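Local coordinates for Sam-dependent methyltransferases (Streptomyces davawensis, PDB 4D7K), which catalyses the two S-adenosyl-L-methionine-dependent N-methylations that turn 8-amino-8-demethylriboflavin into the antibiotic roseoflavin, at residues 106-111 / 303-308; 33-38 / 100-105; 264-269 / 317-322; 285-290 / 338-343; 180-185 / 195-200. All coordinates share one frame; numbering follows the deposited sequence.

Contact 1 of 5, residues 106-111 / 303-308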
# COMPACT_ATOMS: atom_id res chain seq x y z
N THR A 106 -3.67 3.24 -11.02
CA THR A 106 -5.09 2.88 -10.99
C THR A 106 -5.35 1.38 -11.09
O THR A 106 -6.24 0.87 -10.41
CB THR A 106 -5.88 3.58 -12.12
OG1 THR A 106 -5.26 3.30 -13.38
CG2 THR A 106 -5.92 5.08 -11.89
N PHE A 107 -4.59 0.67 -11.92
CA PHE A 107 -4.89 -0.74 -12.20
C PHE A 107 -4.83 -1.62 -10.96
O PHE A 107 -5.74 -2.40 -10.70
CB PHE A 107 -3.94 -1.31 -13.25
CG PHE A 107 -4.11 -2.80 -13.46
CD1 PHE A 107 -5.19 -3.29 -14.17
CD2 PHE A 107 -3.20 -3.70 -12.92
CE1 PHE A 107 -5.36 -4.66 -14.34
CE2 PHE A 107 -3.37 -5.06 -13.10
CZ PHE A 107 -4.45 -5.54 -13.81
N PHE A 108 -3.74 -1.49 -10.19
CA PHE A 108 -3.50 -2.37 -9.05
C PHE A 108 -4.38 -2.04 -7.85
O PHE A 108 -4.27 -2.67 -6.80
CB PHE A 108 -2.02 -2.33 -8.66
CG PHE A 108 -1.12 -2.90 -9.71
CD1 PHE A 108 -0.91 -4.26 -9.80
CD2 PHE A 108 -0.52 -2.07 -10.64
CE1 PHE A 108 -0.10 -4.79 -10.78
CE2 PHE A 108 0.29 -2.59 -11.63
CZ PHE A 108 0.51 -3.95 -11.70
N ALA A 109 -5.25 -1.05 -8.00
CA ALA A 109 -6.15 -0.66 -6.92
C ALA A 109 -7.60 -0.79 -7.36
O ALA A 109 -8.51 -0.44 -6.62
CB ALA A 109 -5.86 0.76 -6.46
N GLU A 110 -7.80 -1.30 -8.57
CA GLU A 110 -9.14 -1.60 -9.03
C GLU A 110 -9.71 -2.72 -8.16
O GLU A 110 -8.98 -3.62 -7.76
CB GLU A 110 -9.14 -2.00 -10.51
CG GLU A 110 -8.78 -0.87 -11.48
CD GLU A 110 -9.88 0.17 -11.61
OE1 GLU A 110 -10.95 0.00 -11.00
OE2 GLU A 110 -9.67 1.17 -12.33
N PRO A 111 -11.02 -2.66 -7.86
CA PRO A 111 -11.68 -3.62 -6.98
C PRO A 111 -11.46 -5.08 -7.39
O PRO A 111 -11.13 -5.90 -6.53
CB PRO A 111 -13.17 -3.25 -7.09
CG PRO A 111 -13.27 -2.39 -8.32
CD PRO A 111 -11.97 -1.66 -8.38
N LEU A 303 2.19 -14.36 -9.06
CA LEU A 303 1.46 -15.30 -8.22
C LEU A 303 -0.03 -14.96 -8.15
O LEU A 303 -0.87 -15.84 -8.11
CB LEU A 303 2.07 -15.30 -6.81
CG LEU A 303 1.94 -16.56 -5.96
CD1 LEU A 303 3.07 -16.59 -4.95
CD2 LEU A 303 0.61 -16.58 -5.24
N VAL A 304 -0.33 -13.66 -8.14
CA VAL A 304 -1.70 -13.20 -8.00
C VAL A 304 -2.45 -13.21 -9.33
O VAL A 304 -3.60 -13.64 -9.40
CB VAL A 304 -1.73 -11.77 -7.40
CG1 VAL A 304 -3.13 -11.18 -7.50
CG2 VAL A 304 -1.24 -11.78 -5.96
N LEU A 305 -1.79 -12.75 -10.39
CA LEU A 305 -2.48 -12.45 -11.64
C LEU A 305 -2.48 -13.61 -12.63
O LEU A 305 -3.53 -13.99 -13.13
CB LEU A 305 -1.86 -11.22 -12.31
CG LEU A 305 -2.02 -9.89 -11.57
CD1 LEU A 305 -1.23 -8.80 -12.26
CD2 LEU A 305 -3.49 -9.51 -11.45
N VAL A 306 -1.30 -14.15 -12.92
CA VAL A 306 -1.18 -15.14 -13.98
C VAL A 306 -0.74 -16.52 -13.49
O VAL A 306 -0.41 -16.70 -12.32
CB VAL A 306 -0.20 -14.67 -15.06
CG1 VAL A 306 -0.71 -13.38 -15.69
CG2 VAL A 306 1.17 -14.47 -14.46
N GLU A 307 -0.74 -17.48 -14.40
CA GLU A 307 -0.41 -18.86 -14.07
C GLU A 307 1.06 -19.17 -14.35
O GLU A 307 1.63 -20.11 -13.80
CB GLU A 307 -1.32 -19.82 -14.85
CG GLU A 307 -1.34 -21.25 -14.33
CD GLU A 307 -0.36 -22.14 -15.06
OE1 GLU A 307 0.24 -21.68 -16.05
OE2 GLU A 307 -0.19 -23.31 -14.64
N GLY A 308 1.67 -18.35 -15.19
CA GLY A 308 3.07 -18.52 -15.55
C GLY A 308 4.03 -18.25 -14.41
O GLY A 308 3.65 -17.64 -13.40
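Leu305 brings one methyl group, CD1, against two neighbouring phenylalanines, Phe107 and Phe108, and these three side chains make up the whole contact. It joins helix 102-107 to helix 293-305, the latter within the O-methyltransferase domain of class I-like SAM-binding fold. Toward Phe107 the methyl comes in at the ring edge, near the ring plane, with Leu305 CD1 4.4 Å from Phe107 CE2. Toward Phe108 the approach is oblique, and Leu305 CD1 again stands 4.4 Å from Phe108 CE1. Both separations are loose van der Waals distances, in keeping with the modest 79 Å² buried between the segments.

The two rings also position each other. Phe107 presents its edge to the face of Phe108: Phe107 CD2 lies 3.6 Å above the Phe108 ring plane, over its centre. Different first torsions allow this, since Phe107 holds CG anti to its backbone N (chi1 174°) whereas Phe108 has it anti to the carbonyl carbon (chi1 -66°).

Further out, Phe107 meets the ring of Phe155 at about 60°, and Phe108 also packs on Phe162 of the same helix 149-165. The second subunit reaches this layer, Lys25 of that chain making a cation-pi contact with Phe108, so the cluster borders the homodimer interface. Behind the rings, Ala109 N bonds to Thr106 O at 3.2 Å and Glu110 N bonds to Phe107 O, also at 3.2 Å.

Contact 2 of 5, residues 33-38 / 100-105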
# COMPACT_ATOMS: atom_id res chain seq x y z
N VAL A 33 -8.21 9.89 -6.56
CA VAL A 33 -7.90 11.14 -7.25
C VAL A 33 -7.85 10.93 -8.77
O VAL A 33 -8.40 11.71 -9.54
CB VAL A 33 -6.55 11.73 -6.76
CG1 VAL A 33 -5.98 12.71 -7.78
CG2 VAL A 33 -6.72 12.39 -5.39
N ALA A 34 -7.19 9.86 -9.19
CA ALA A 34 -7.07 9.57 -10.61
C ALA A 34 -8.42 9.16 -11.22
O ALA A 34 -8.74 9.59 -12.33
CB ALA A 34 -6.04 8.48 -10.84
N LYS A 35 -9.21 8.37 -10.50
CA LYS A 35 -10.50 7.90 -11.02
C LYS A 35 -11.49 9.05 -11.18
O LYS A 35 -12.37 9.00 -12.03
CB LYS A 35 -11.11 6.83 -10.10
CG LYS A 35 -10.28 5.55 -9.97
CD LYS A 35 -10.08 4.86 -11.30
CE LYS A 35 -11.38 4.29 -11.84
NZ LYS A 35 -11.13 3.48 -13.06
N LEU A 36 -11.34 10.08 -10.37
CA LEU A 36 -12.20 11.24 -10.46
C LEU A 36 -11.69 12.22 -11.52
O LEU A 36 -12.29 13.26 -11.75
CB LEU A 36 -12.32 11.93 -9.11
CG LEU A 36 -13.19 11.19 -8.10
CD1 LEU A 36 -12.98 11.76 -6.71
CD2 LEU A 36 -14.65 11.30 -8.50
N HIS A 37 -10.56 11.86 -12.14
CA HIS A 37 -9.92 12.68 -13.17
C HIS A 37 -9.61 14.09 -12.67
O HIS A 37 -9.57 15.05 -13.45
CB HIS A 37 -10.80 12.73 -14.43
CG HIS A 37 -10.83 11.44 -15.18
ND1 HIS A 37 -11.90 10.57 -15.11
CD2 HIS A 37 -9.91 10.85 -15.98
CE1 HIS A 37 -11.64 9.51 -15.86
NE2 HIS A 37 -10.44 9.65 -16.39
N LEU A 38 -9.37 14.20 -11.37
CA LEU A 38 -8.94 15.45 -10.76
C LEU A 38 -7.64 16.02 -11.36
O LEU A 38 -7.54 17.23 -11.54
CB LEU A 38 -8.78 15.28 -9.25
CG LEU A 38 -10.11 15.08 -8.53
CD1 LEU A 38 -9.91 14.75 -7.06
CD2 LEU A 38 -10.98 16.31 -8.68
N SER A 100 3.48 9.66 -18.34
CA SER A 100 2.38 9.35 -17.44
C SER A 100 2.59 8.06 -16.65
O SER A 100 3.25 7.14 -17.12
CB SER A 100 1.07 9.24 -18.23
OG SER A 100 0.08 8.55 -17.47
N MET A 101 2.03 8.02 -15.45
CA MET A 101 2.10 6.83 -14.60
C MET A 101 0.73 6.55 -13.99
O MET A 101 0.63 5.96 -12.91
CB MET A 101 3.16 7.02 -13.51
CG MET A 101 4.59 7.03 -14.07
SD MET A 101 5.89 7.34 -12.86
CE MET A 101 5.90 5.80 -11.95
N ARG A 102 -0.31 6.99 -14.68
CA ARG A 102 -1.68 6.82 -14.21
C ARG A 102 -2.09 5.36 -14.27
O ARG A 102 -2.87 4.89 -13.45
CB ARG A 102 -2.65 7.68 -15.04
CG ARG A 102 -4.08 7.69 -14.52
CD ARG A 102 -5.02 8.44 -15.46
NE ARG A 102 -6.38 8.47 -14.92
CZ ARG A 102 -7.24 7.45 -14.99
NH1 ARG A 102 -6.88 6.32 -15.59
NH2 ARG A 102 -8.45 7.57 -14.47
N GLY A 103 -1.54 4.65 -15.26
CA GLY A 103 -1.89 3.26 -15.47
C GLY A 103 -1.58 2.36 -14.29
O GLY A 103 -2.46 1.65 -13.80
N MET A 104 -0.34 2.40 -13.81
CA MET A 104 0.07 1.55 -12.71
C MET A 104 -0.60 1.97 -11.39
O MET A 104 -0.80 1.15 -10.50
CB MET A 104 1.59 1.55 -12.55
CG MET A 104 2.14 2.81 -11.91
SD MET A 104 3.87 2.66 -11.45
CE MET A 104 4.63 2.44 -13.06
N THR A 105 -0.95 3.25 -11.29
CA THR A 105 -1.49 3.78 -10.05
C THR A 105 -2.98 3.43 -9.90
O THR A 105 -3.48 3.30 -8.79
CB THR A 105 -1.27 5.31 -9.97
OG1 THR A 105 0.12 5.59 -10.14
CG2 THR A 105 -1.72 5.87 -8.64
O HOH W 1 -10.58 5.96 -14.91
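Ala34 O is gripped by two donors that reach it from opposite faces of its carbonyl plane: Arg102 NH2 at 3.0 Å across the contact, and His37 N at 2.9 Å from its own segment. The second bond belongs to a Schellman motif that ends helix 13-35; His37 has positive phi, and the partner bond runs from Leu38 N to Val33 O at 3.2 Å. Arg102 thus adds a side-chain bond to this C-terminal turn, tying the end of helix 13-35, in the dimerisation domain, to helix 102-107. The N-H...O angle of the Arg102 NH2 bond is 149°, moderately bent, and the donor stands well above the carbonyl plane rather than on a lone pair.

Arg102 gets there by an extended chain, CG anti to the backbone N (chi1 -174°). The imidazole of His37 and the guanidinium have planes only 8° apart, but the approach is oblique, and His37 NE2 to Arg102 NH2 at 3.5 Å is too poorly angled for a hydrogen bond. A water at the guanidinium edge, in its plane, accepts from Arg102 NH2 at 2.7 Å and from Lys35 NZ, linking two like charges. Lys35 NZ is salt-bridged to Glu150, Glu110 and Glu154, which probably offsets that proximity.

At the start of helix 102-107, Ser100 forms an ST turn: its OG accepts from Arg102 N at 3.2 Å along a nearly straight bond.

Contact 3 of 5, residues 264-269 / 317-322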
# COMPACT_ATOMS: atom_id res chain seq x y z
N ARG A 264 10.42 -25.82 -28.82
CA ARG A 264 10.20 -25.71 -30.25
C ARG A 264 10.55 -24.32 -30.76
O ARG A 264 11.24 -24.18 -31.77
CB ARG A 264 8.74 -26.04 -30.60
CG ARG A 264 8.37 -27.50 -30.35
CD ARG A 264 7.03 -27.87 -30.98
NE ARG A 264 5.91 -27.16 -30.37
CZ ARG A 264 5.19 -26.22 -30.98
NH1 ARG A 264 5.47 -25.88 -32.23
NH2 ARG A 264 4.18 -25.63 -30.35
N LEU A 265 10.08 -23.29 -30.05
CA LEU A 265 10.39 -21.91 -30.40
C LEU A 265 11.89 -21.64 -30.32
O LEU A 265 12.45 -20.97 -31.19
CB LEU A 265 9.63 -20.95 -29.48
CG LEU A 265 9.91 -19.46 -29.67
CD1 LEU A 265 9.57 -19.02 -31.08
CD2 LEU A 265 9.13 -18.64 -28.65
N LEU A 266 12.52 -22.16 -29.28
CA LEU A 266 13.95 -21.97 -29.10
C LEU A 266 14.75 -22.68 -30.19
O LEU A 266 15.79 -22.18 -30.63
CB LEU A 266 14.37 -22.48 -27.72
CG LEU A 266 13.84 -21.69 -26.52
CD1 LEU A 266 14.01 -22.48 -25.24
CD2 LEU A 266 14.54 -20.34 -26.42
N VAL A 267 14.27 -23.84 -30.63
CA VAL A 267 14.91 -24.59 -31.71
C VAL A 267 14.80 -23.83 -33.03
O VAL A 267 15.75 -23.80 -33.82
CB VAL A 267 14.29 -26.00 -31.86
CG1 VAL A 267 14.75 -26.67 -33.15
CG2 VAL A 267 14.63 -26.88 -30.67
N ARG A 268 13.65 -23.22 -33.27
CA ARG A 268 13.43 -22.42 -34.48
C ARG A 268 14.32 -21.19 -34.51
O ARG A 268 14.82 -20.80 -35.57
CB ARG A 268 11.96 -22.01 -34.57
CG ARG A 268 11.05 -23.09 -35.14
CD ARG A 268 11.29 -23.28 -36.64
NE ARG A 268 10.95 -22.08 -37.40
CZ ARG A 268 11.84 -21.24 -37.91
NH1 ARG A 268 13.14 -21.46 -37.75
NH2 ARG A 268 11.44 -20.17 -38.59
N ILE A 269 14.52 -20.56 -33.36
CA ILE A 269 15.44 -19.44 -33.26
C ILE A 269 16.86 -19.92 -33.54
O ILE A 269 17.62 -19.28 -34.27
CB ILE A 269 15.37 -18.76 -31.88
CG1 ILE A 269 13.99 -18.15 -31.66
CG2 ILE A 269 16.45 -17.69 -31.75
CD1 ILE A 269 13.79 -17.58 -30.27
N ASP A 317 18.96 -23.72 -18.14
CA ASP A 317 19.99 -24.60 -18.68
C ASP A 317 19.36 -25.80 -19.38
O ASP A 317 19.71 -26.12 -20.52
CB ASP A 317 20.92 -25.09 -17.57
CG ASP A 317 22.19 -24.26 -17.47
OD1 ASP A 317 22.73 -23.86 -18.52
OD2 ASP A 317 22.65 -24.01 -16.33
N ASP A 318 18.43 -26.46 -18.70
CA ASP A 318 17.79 -27.67 -19.20
C ASP A 318 16.94 -27.39 -20.44
O ASP A 318 16.93 -28.18 -21.38
CB ASP A 318 16.92 -28.30 -18.10
CG ASP A 318 16.59 -29.76 -18.37
OD1 ASP A 318 16.09 -30.07 -19.47
OD2 ASP A 318 16.84 -30.60 -17.48
N LEU A 319 16.24 -26.27 -20.42
CA LEU A 319 15.42 -25.87 -21.56
C LEU A 319 16.29 -25.57 -22.77
O LEU A 319 16.08 -26.11 -23.85
CB LEU A 319 14.56 -24.66 -21.20
CG LEU A 319 13.09 -24.69 -21.64
CD1 LEU A 319 12.36 -25.82 -20.95
CD2 LEU A 319 12.41 -23.36 -21.37
N LEU A 320 17.28 -24.70 -22.57
CA LEU A 320 18.18 -24.29 -23.65
C LEU A 320 19.03 -25.45 -24.17
O LEU A 320 19.43 -25.45 -25.33
CB LEU A 320 19.09 -23.15 -23.17
CG LEU A 320 18.37 -21.83 -22.90
CD1 LEU A 320 19.20 -20.94 -21.98
CD2 LEU A 320 18.06 -21.10 -24.20
N ALA A 321 19.31 -26.42 -23.30
CA ALA A 321 20.10 -27.58 -23.68
C ALA A 321 19.39 -28.39 -24.76
O ALA A 321 20.01 -28.85 -25.72
CB ALA A 321 20.38 -28.46 -22.46
N ARG A 322 18.08 -28.55 -24.61
CA ARG A 322 17.28 -29.29 -25.57
C ARG A 322 17.16 -28.56 -26.91
O ARG A 322 16.79 -29.16 -27.92
CB ARG A 322 15.88 -29.57 -25.00
CG ARG A 322 15.88 -30.50 -23.79
CD ARG A 322 14.47 -30.94 -23.43
NE ARG A 322 13.72 -29.91 -22.72
CZ ARG A 322 12.40 -29.94 -22.53
NH1 ARG A 322 11.68 -30.95 -23.00
NH2 ARG A 322 11.80 -28.96 -21.87
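Apolar contact between leucines dominates here: Leu266 of helix 259-270 splits its two methyls between Leu319 and Leu320 of helix 313-322. Both helices belong to the Rossmann-like domain and their leucines rest on its central sheet, Leu266 on Leu250 and Leu320 on Phe325 and Ile327. The local axes approach to 9.3 Å and cross at -53°, a value consistent with ridges-into-grooves packing.

Within the apolar group, Leu266 CD1 lies 4.3 Å from Leu319 CD2, while Leu266 CD2 lies 4.2 Å from Leu320 CD2. Leu266 points its CB toward the partner helix, and its chi1 of -67° and chi2 of 165° together place the two methyls between the neighbours. Leu320 leaves its helix alongside the interface, and its end then comes nearer to meet the fork. Ala323 adds a further neighbour to Leu266, and the side chain of Leu266 is about 10 Å from that of Phe237, a residue predicted to bind S-adenosyl-L-methionine.

The second kind of contact is a methyl against a backbone carbonyl, at the more exposed margin. Val267 directs CG2, the branch beside its backbone N, to Arg322 O at 4.2 Å; this is van der Waals contact and no more. Arg322 extends its side chain to touch Asp259 and Val263 of the facing helix, and Leu319 CD1 lies in the guanidinium plane, at its edge.

Contact 4 of 5, residues 285-290 / 338-343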
# COMPACT_ATOMS: atom_id res chain seq x y z
N ASP A 285 14.49 -11.36 -18.51
CA ASP A 285 13.56 -11.90 -17.54
C ASP A 285 14.07 -11.71 -16.12
O ASP A 285 15.20 -11.27 -15.92
CB ASP A 285 13.31 -13.39 -17.81
CG ASP A 285 11.97 -13.88 -17.26
OD1 ASP A 285 11.31 -13.13 -16.51
OD2 ASP A 285 11.58 -15.02 -17.58
N SER A 286 13.23 -12.03 -15.15
CA SER A 286 13.67 -12.14 -13.76
C SER A 286 14.04 -13.59 -13.49
O SER A 286 13.27 -14.50 -13.79
CB SER A 286 12.58 -11.67 -12.81
OG SER A 286 13.01 -11.75 -11.46
N VAL A 287 15.23 -13.81 -12.94
CA VAL A 287 15.72 -15.17 -12.74
C VAL A 287 15.71 -15.54 -11.26
O VAL A 287 16.41 -14.93 -10.45
CB VAL A 287 17.14 -15.33 -13.31
CG1 VAL A 287 17.67 -16.74 -13.05
CG2 VAL A 287 17.14 -15.03 -14.80
N ILE A 288 14.91 -16.55 -10.92
CA ILE A 288 14.80 -17.03 -9.55
C ILE A 288 16.16 -17.45 -9.02
O ILE A 288 16.85 -18.26 -9.63
CB ILE A 288 13.83 -18.23 -9.45
CG1 ILE A 288 12.43 -17.85 -9.97
CG2 ILE A 288 13.76 -18.74 -8.02
CD1 ILE A 288 11.72 -16.84 -9.09
N GLY A 289 16.53 -16.89 -7.87
CA GLY A 289 17.81 -17.18 -7.26
C GLY A 289 18.88 -16.19 -7.67
O GLY A 289 19.96 -16.14 -7.07
N GLU A 290 18.60 -15.40 -8.70
CA GLU A 290 19.56 -14.42 -9.20
C GLU A 290 18.86 -13.11 -9.54
O GLU A 290 19.13 -12.48 -10.56
CB GLU A 290 20.31 -14.96 -10.41
CG GLU A 290 21.18 -16.17 -10.08
CD GLU A 290 21.89 -16.74 -11.28
OE1 GLU A 290 22.63 -15.98 -11.94
OE2 GLU A 290 21.71 -17.94 -11.57
N ALA A 338 17.20 -9.31 -15.62
CA ALA A 338 18.52 -9.76 -16.01
C ALA A 338 18.55 -10.04 -17.50
O ALA A 338 17.52 -10.33 -18.11
CB ALA A 338 18.91 -11.00 -15.23
N VAL A 339 19.73 -9.94 -18.10
CA VAL A 339 19.89 -10.34 -19.48
C VAL A 339 20.59 -11.69 -19.55
O VAL A 339 21.77 -11.81 -19.23
CB VAL A 339 20.69 -9.31 -20.29
CG1 VAL A 339 20.93 -9.81 -21.70
CG2 VAL A 339 19.95 -7.99 -20.31
N ILE A 340 19.84 -12.71 -19.96
CA ILE A 340 20.40 -14.04 -20.14
C ILE A 340 21.05 -14.13 -21.51
O ILE A 340 20.36 -14.18 -22.52
CB ILE A 340 19.33 -15.15 -20.01
CG1 ILE A 340 18.58 -15.01 -18.68
CG2 ILE A 340 19.96 -16.53 -20.13
CD1 ILE A 340 17.49 -16.06 -18.48
N GLU A 341 22.38 -14.13 -21.55
CA GLU A 341 23.09 -14.21 -22.82
C GLU A 341 23.30 -15.67 -23.22
O GLU A 341 23.97 -16.42 -22.51
CB GLU A 341 24.42 -13.48 -22.73
CG GLU A 341 25.17 -13.41 -24.05
CD GLU A 341 26.57 -12.86 -23.89
OE1 GLU A 341 26.87 -12.30 -22.81
OE2 GLU A 341 27.37 -12.98 -24.84
N CYS A 342 22.74 -16.06 -24.35
CA CYS A 342 22.81 -17.45 -24.81
C CYS A 342 23.55 -17.59 -26.13
O CYS A 342 23.41 -16.74 -27.02
CB CYS A 342 21.41 -18.04 -24.95
SG CYS A 342 20.41 -17.96 -23.46
N ARG A 343 24.31 -18.66 -26.27
CA ARG A 343 25.10 -18.90 -27.46
C ARG A 343 24.75 -20.25 -28.08
O ARG A 343 24.45 -21.21 -27.36
CB ARG A 343 26.59 -18.84 -27.12
CG ARG A 343 27.54 -19.09 -28.27
CD ARG A 343 28.97 -19.04 -27.77
NE ARG A 343 29.11 -19.77 -26.51
CZ ARG A 343 30.11 -19.60 -25.65
NH1 ARG A 343 31.07 -18.71 -25.91
NH2 ARG A 343 30.15 -20.31 -24.53
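Asp285 closes the antiparallel pairing at the end of strand 280-285 through two backbone bonds to Ala338, forming a hydrogen-bonded pair. Asp285 N donates to Ala338 O at 3.2 Å and 164°, in the carbonyl plane. The return bond, Ala338 N to Asp285 O, is shorter at 2.8 Å but more bent, 134° at the hydrogen. The Asp285 side chain leaves this pair and packs on His310 and Trp316.

Two residues on from Asp285, Val287 provides the apolar part of the contact. Its CG2 branch, anti to the carbonyl carbon, comes 3.8 Å from Ile340 CD1, the two side chains meeting at a slant; the same Val287 CG2 reaches Ala338 CB at 4.4 Å. Ile340 also rests on Ile283 and Trp316.

From Val287 to Glu290 the chain makes a type II turn, closed by Glu290 N to Val287 O at 2.8 Å. Gly289 takes the positive phi (93°) that such a turn requires, and Ile288 packs on Arg68 of the second subunit.

In the methyltransferase sheet, where strand 337-344 is inserted antiparallel beside 280-285, these features imply a register set by paired backbone bonds, which run on through Ile340 with Ile283 and Cys342 with Leu281, while Val287 adds apolar contact.

Contact 5 of 5, residues 180-185 / 195-200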
# COMPACT_ATOMS: atom_id res chain seq x y z
N THR A 180 24.56 -5.68 -34.60
CA THR A 180 24.18 -4.78 -35.69
C THR A 180 22.80 -5.07 -36.26
O THR A 180 22.28 -4.28 -37.05
CB THR A 180 25.20 -4.83 -36.84
OG1 THR A 180 24.68 -4.10 -37.95
CG2 THR A 180 25.45 -6.27 -37.26
N ARG A 181 22.21 -6.19 -35.88
CA ARG A 181 20.87 -6.53 -36.35
C ARG A 181 20.06 -7.23 -35.26
O ARG A 181 20.36 -8.36 -34.87
CB ARG A 181 20.95 -7.40 -37.60
CG ARG A 181 19.62 -7.52 -38.32
CD ARG A 181 19.73 -8.34 -39.59
NE ARG A 181 18.42 -8.49 -40.23
CZ ARG A 181 18.16 -9.37 -41.19
NH1 ARG A 181 19.11 -10.18 -41.64
NH2 ARG A 181 16.94 -9.43 -41.71
N PHE A 182 19.02 -6.55 -34.79
CA PHE A 182 18.22 -7.05 -33.69
C PHE A 182 16.92 -7.68 -34.16
O PHE A 182 16.31 -7.22 -35.13
CB PHE A 182 17.93 -5.92 -32.71
CG PHE A 182 19.16 -5.28 -32.14
CD1 PHE A 182 19.77 -4.22 -32.79
CD2 PHE A 182 19.71 -5.74 -30.95
CE1 PHE A 182 20.90 -3.63 -32.27
CE2 PHE A 182 20.84 -5.15 -30.42
CZ PHE A 182 21.44 -4.10 -31.08
N ALA A 183 16.50 -8.74 -33.47
CA ALA A 183 15.25 -9.40 -33.77
C ALA A 183 14.41 -9.51 -32.51
O ALA A 183 14.60 -10.43 -31.71
CB ALA A 183 15.49 -10.78 -34.38
N ASP A 184 13.49 -8.57 -32.33
CA ASP A 184 12.65 -8.54 -31.15
C ASP A 184 11.44 -9.45 -31.33
O ASP A 184 10.46 -9.07 -31.97
CB ASP A 184 12.20 -7.11 -30.84
CG ASP A 184 11.84 -6.92 -29.37
OD1 ASP A 184 11.46 -7.91 -28.71
OD2 ASP A 184 11.94 -5.77 -28.88
N ILE A 185 11.51 -10.65 -30.76
CA ILE A 185 10.42 -11.61 -30.85
C ILE A 185 9.38 -11.34 -29.77
O ILE A 185 9.65 -11.56 -28.58
CB ILE A 185 10.92 -13.06 -30.74
CG1 ILE A 185 12.11 -13.28 -31.68
CG2 ILE A 185 9.79 -14.04 -31.04
CD1 ILE A 185 11.82 -12.94 -33.12
N GLY A 195 14.36 1.67 -28.13
CA GLY A 195 15.37 2.09 -27.16
C GLY A 195 16.77 1.63 -27.54
O GLY A 195 17.73 2.39 -27.45
N VAL A 196 16.87 0.37 -27.98
CA VAL A 196 18.15 -0.21 -28.36
C VAL A 196 18.71 0.43 -29.62
O VAL A 196 19.91 0.71 -29.70
CB VAL A 196 18.02 -1.73 -28.58
CG1 VAL A 196 19.34 -2.33 -28.97
CG2 VAL A 196 17.48 -2.41 -27.33
N LEU A 197 17.85 0.68 -30.60
CA LEU A 197 18.28 1.30 -31.85
C LEU A 197 18.74 2.75 -31.66
O LEU A 197 19.51 3.28 -32.46
CB LEU A 197 17.16 1.25 -32.89
CG LEU A 197 17.23 0.11 -33.91
CD1 LEU A 197 17.03 -1.24 -33.25
CD2 LEU A 197 16.21 0.31 -35.02
N THR A 198 18.27 3.39 -30.59
CA THR A 198 18.68 4.75 -30.28
C THR A 198 20.04 4.72 -29.57
O THR A 198 20.81 5.67 -29.67
CB THR A 198 17.65 5.48 -29.39
OG1 THR A 198 16.34 5.32 -29.96
CG2 THR A 198 17.98 6.96 -29.28
N ALA A 199 20.31 3.63 -28.88
CA ALA A 199 21.58 3.46 -28.18
C ALA A 199 22.68 2.96 -29.11
O ALA A 199 23.86 3.19 -28.88
CB ALA A 199 21.42 2.51 -27.00
N VAL A 200 22.27 2.28 -30.18
CA VAL A 200 23.20 1.83 -31.21
C VAL A 200 22.86 2.54 -32.52
O VAL A 200 22.02 2.07 -33.28
CB VAL A 200 23.15 0.30 -31.42
CG1 VAL A 200 24.33 -0.16 -32.26
CG2 VAL A 200 23.16 -0.42 -30.08
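Phe182 in strand 181-185 and Leu197 in helix 191-199 are the nearest backbone pair, with CA atoms 8.6 Å apart, a spacing bridged wholly by side chains. The strand and helix open a beta-alpha-beta crossover that returns along the parallel strand 204-209.

Phe182 is the centre of the packing. It holds CG anti to the carbonyl carbon (chi1 -59°), sending the ring out from the sheet into the helix. Val196 lays CG1 over one ring face in a CH-pi contact: the methyl is 3.7 Å from the centroid and 21° off the normal, displaced toward the rim, so that Val196 CG1 comes within 3.5 Å of Phe182 CZ. That branch is anti to the backbone N of Val196. Leu197 slides past in the opposite direction, with Leu197 CD1 4.1 Å from Phe182 CD1. Just beyond the helix, Val200 CG2 reaches Phe182 CZ obliquely at 4.2 Å. Leu193 and Ala247 also touch the ring, extending the apolar layer along the helix and across to strand 247-251.

The chemistry is therefore that of a purely apolar seam, in which dispersion and CH-pi attraction seat helix 191-199 on the sheet of the Rossmann-like domain, while backbone bonds of Phe182 to Thr204 and Val206 hold the strand in that sheet.

Following the chain from the N terminus, contact 2 closes the first loop, fastening the end of helix 13-35 to helix 102-107. Contact 1 opens on that same helix, and the Glu110-Lys35 salt bridge joins the two sites; both also touch the second subunit. Contact 1 closes only at 303-308, so its long loop encloses contact 5, a short strand-to-helix closure in the beta-alpha-beta unit 181-209. Contact 3 opens inside this loop and closes beyond it, as does contact 4; these two cross contact 1 and each other. They meet where Leu320 packs on Cys342, linking the two helices of contact 3 to strand 337-344 of the sheet that contact 5 also reaches.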